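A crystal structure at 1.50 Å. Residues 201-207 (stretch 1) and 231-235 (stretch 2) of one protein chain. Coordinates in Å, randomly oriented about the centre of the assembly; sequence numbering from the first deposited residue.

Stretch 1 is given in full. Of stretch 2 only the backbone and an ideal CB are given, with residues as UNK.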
# COMPACT_ATOMS: atom_id res chain seq x y z
N SER A 201 -4.72 -20.55 -10.61
CA SER A 201 -4.54 -19.49 -11.60
C SER A 201 -4.21 -18.18 -10.93
O SER A 201 -3.35 -17.42 -11.39
CB SER A 201 -5.82 -19.36 -12.43
OG SER A 201 -5.67 -18.45 -13.51
N ALA A 202 -4.90 -17.91 -9.82
CA ALA A 202 -4.78 -16.63 -9.13
C ALA A 202 -3.39 -16.44 -8.55
O ALA A 202 -2.78 -15.37 -8.71
CB ALA A 202 -5.84 -16.56 -8.04
N TYR A 203 -2.84 -17.47 -7.90
CA TYR A 203 -1.50 -17.32 -7.33
C TYR A 203 -0.43 -17.29 -8.41
O TYR A 203 0.55 -16.56 -8.27
CB TYR A 203 -1.26 -18.37 -6.24
CG TYR A 203 -2.26 -18.25 -5.11
CD1 TYR A 203 -2.41 -17.07 -4.40
CD2 TYR A 203 -3.08 -19.30 -4.77
CE1 TYR A 203 -3.34 -16.96 -3.39
CE2 TYR A 203 -4.01 -19.19 -3.76
CZ TYR A 203 -4.15 -18.01 -3.07
OH TYR A 203 -5.09 -17.88 -2.07
N ASN A 204 -0.62 -18.02 -9.51
CA ASN A 204 0.29 -17.87 -10.64
C ASN A 204 0.28 -16.43 -11.15
O ASN A 204 1.33 -15.88 -11.52
CB ASN A 204 -0.09 -18.81 -11.77
CG ASN A 204 0.32 -20.25 -11.52
OD1 ASN A 204 0.98 -20.57 -10.52
ND2 ASN A 204 -0.07 -21.14 -12.43
N ALA A 205 -0.90 -15.81 -11.23
CA ALA A 205 -1.02 -14.43 -11.71
C ALA A 205 -0.38 -13.44 -10.74
O ALA A 205 0.35 -12.54 -11.17
CB ALA A 205 -2.48 -14.07 -11.94
N ILE A 206 -0.67 -13.57 -9.44
CA ILE A 206 -0.01 -12.73 -8.44
C ILE A 206 1.49 -12.81 -8.62
O ILE A 206 2.19 -11.79 -8.66
CB ILE A 206 -0.43 -13.14 -7.02
CG1 ILE A 206 -1.89 -12.77 -6.74
CG2 ILE A 206 0.55 -12.50 -6.00
CD1 ILE A 206 -2.14 -11.31 -6.54
N ASN A 207 2.02 -14.03 -8.69
CA ASN A 207 3.46 -14.20 -8.76
C ASN A 207 4.01 -13.68 -10.08
O ASN A 207 5.10 -13.11 -10.09
CB ASN A 207 3.83 -15.66 -8.54
CG ASN A 207 3.50 -16.12 -7.13
OD1 ASN A 207 3.41 -15.31 -6.20
ND2 ASN A 207 3.32 -17.42 -6.97
N UNK A 231 5.95 -6.00 -2.84
CA UNK A 231 4.98 -6.83 -3.55
C UNK A 231 3.89 -7.23 -2.55
O UNK A 231 4.18 -7.50 -1.38
CB UNK A 231 5.64 -8.06 -4.17
N UNK A 232 2.63 -7.22 -3.01
CA UNK A 232 1.49 -7.49 -2.16
C UNK A 232 0.97 -8.92 -2.34
O UNK A 232 1.08 -9.53 -3.41
CB UNK A 232 0.38 -6.48 -2.45
N UNK A 233 0.41 -9.46 -1.28
CA UNK A 233 -0.24 -10.75 -1.39
C UNK A 233 -1.55 -10.61 -2.17
O UNK A 233 -2.08 -9.50 -2.35
CB UNK A 233 -0.49 -11.34 -0.00
N UNK A 234 -2.09 -11.75 -2.61
CA UNK A 234 -3.45 -11.85 -3.11
C UNK A 234 -4.39 -11.05 -2.22
O UNK A 234 -4.45 -11.28 -1.01
CB UNK A 234 -3.89 -13.31 -3.19
N UNK A 235 -5.13 -10.09 -2.80
CA UNK A 235 -6.11 -9.25 -2.12
C UNK A 235 -5.52 -8.39 -1.00
O UNK A 235 -6.28 -7.76 -0.23
CB UNK A 235 -7.22 -10.13 -1.55

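Stretch 1 is a helical segment, its backbone amides and carbonyls tied in the usual i to i+4 pattern, as in Ile206 N to Ala202 O at 2.9 Å. What it offers to the second stretch is therefore side chain, and chiefly apolar: the methyl of Ala202, the ring of Tyr203 and the branches of Ile206.

Position 231 has extended backbone angles (-118/140), and its ideal CB finds nothing of stretch 1 within 5.5 Å. Extended angles are comfortable for beta-branched residues, but the helix sets no requirement here, and many side chains would serve. The deposited residue is Val231, which makes no contact with the helix.

Position 232 is also extended (-101/150). Its CA-to-CB bond points sideways, and again no atom of stretch 1 lies near the ideal CB, so polar and apolar residues are equally plausible. What the helix touches is backbone: Ile206 CG2 lies 4.0 Å from the carbonyl O of 232, a contact available to any residue. The residue is Asn232, whose side-chain end leads away from the helix and whose ND2 is hydrogen-bonded elsewhere in the structure.

At position 233 the CA-to-CB bond points away from stretch 1, and the angles (-72/165) suit most residues, proline included. Thr233 occupies it, with chi1 in the p well; Ile206 CD1 reaches only its backbone, 4.5 Å from the carbonyl C.

Position 234 is where the helix has most to say. Its CA-to-CB bond points toward stretch 1, and the ideal CB lies 3.7 Å from Tyr203 CE1 and 4.1 Å from Ile206 CG1. A side chain starting here meets carbon, with the small Ala202 leaving room further along. An apolar residue would suit, whether leucine, methionine or an aromatic; a charge would find no partner among these groups. The deposited residue is Tyr234, with chi1 at 178° (t). Its CB packs 3.7 Å from Tyr203 CE1, at the edge of that ring, while its own ring extends past Ile206, whose CG1 lies near the ring plane, and brings CE2 to 4.2 Å from Ala202 CB. The two tyrosine rings meet obliquely, planes at 71° and centroids 5.9 Å apart. Ile206 CD1 completes the packing, 3.7 Å from Tyr234 CA. The hydroxyl OH is hydrogen-bonded elsewhere in the structure.

Position 235 has a positive phi (61/10), a left-handed conformation that glycine adopts most easily and asparagine often tolerates. Its CB points sideways, clear of the helix. The residue is Ala235, whose small methyl makes no contact with stretch 1.

Stretch 2, residues 231-235: VNTYA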
# COMPACT_ATOMS: atom_id res chain seq x y z
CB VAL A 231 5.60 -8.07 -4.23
CG1 VAL A 231 6.54 -7.63 -5.33
CG2 VAL A 231 6.31 -8.95 -3.24
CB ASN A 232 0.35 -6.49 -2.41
CG ASN A 232 0.70 -5.07 -2.00
OD1 ASN A 232 1.86 -4.71 -1.88
ND2 ASN A 232 -0.32 -4.25 -1.78
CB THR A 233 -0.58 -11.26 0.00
OG1 THR A 233 -1.37 -10.27 0.66
CG2 THR A 233 0.67 -11.54 0.81
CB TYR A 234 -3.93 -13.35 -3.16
CG TYR A 234 -5.35 -13.41 -3.64
CD1 TYR A 234 -6.41 -13.31 -2.77
CD2 TYR A 234 -5.64 -13.50 -5.01
CE1 TYR A 234 -7.72 -13.27 -3.23
CE2 TYR A 234 -6.94 -13.48 -5.46
CZ TYR A 234 -7.97 -13.35 -4.57
OH TYR A 234 -9.26 -13.31 -5.05
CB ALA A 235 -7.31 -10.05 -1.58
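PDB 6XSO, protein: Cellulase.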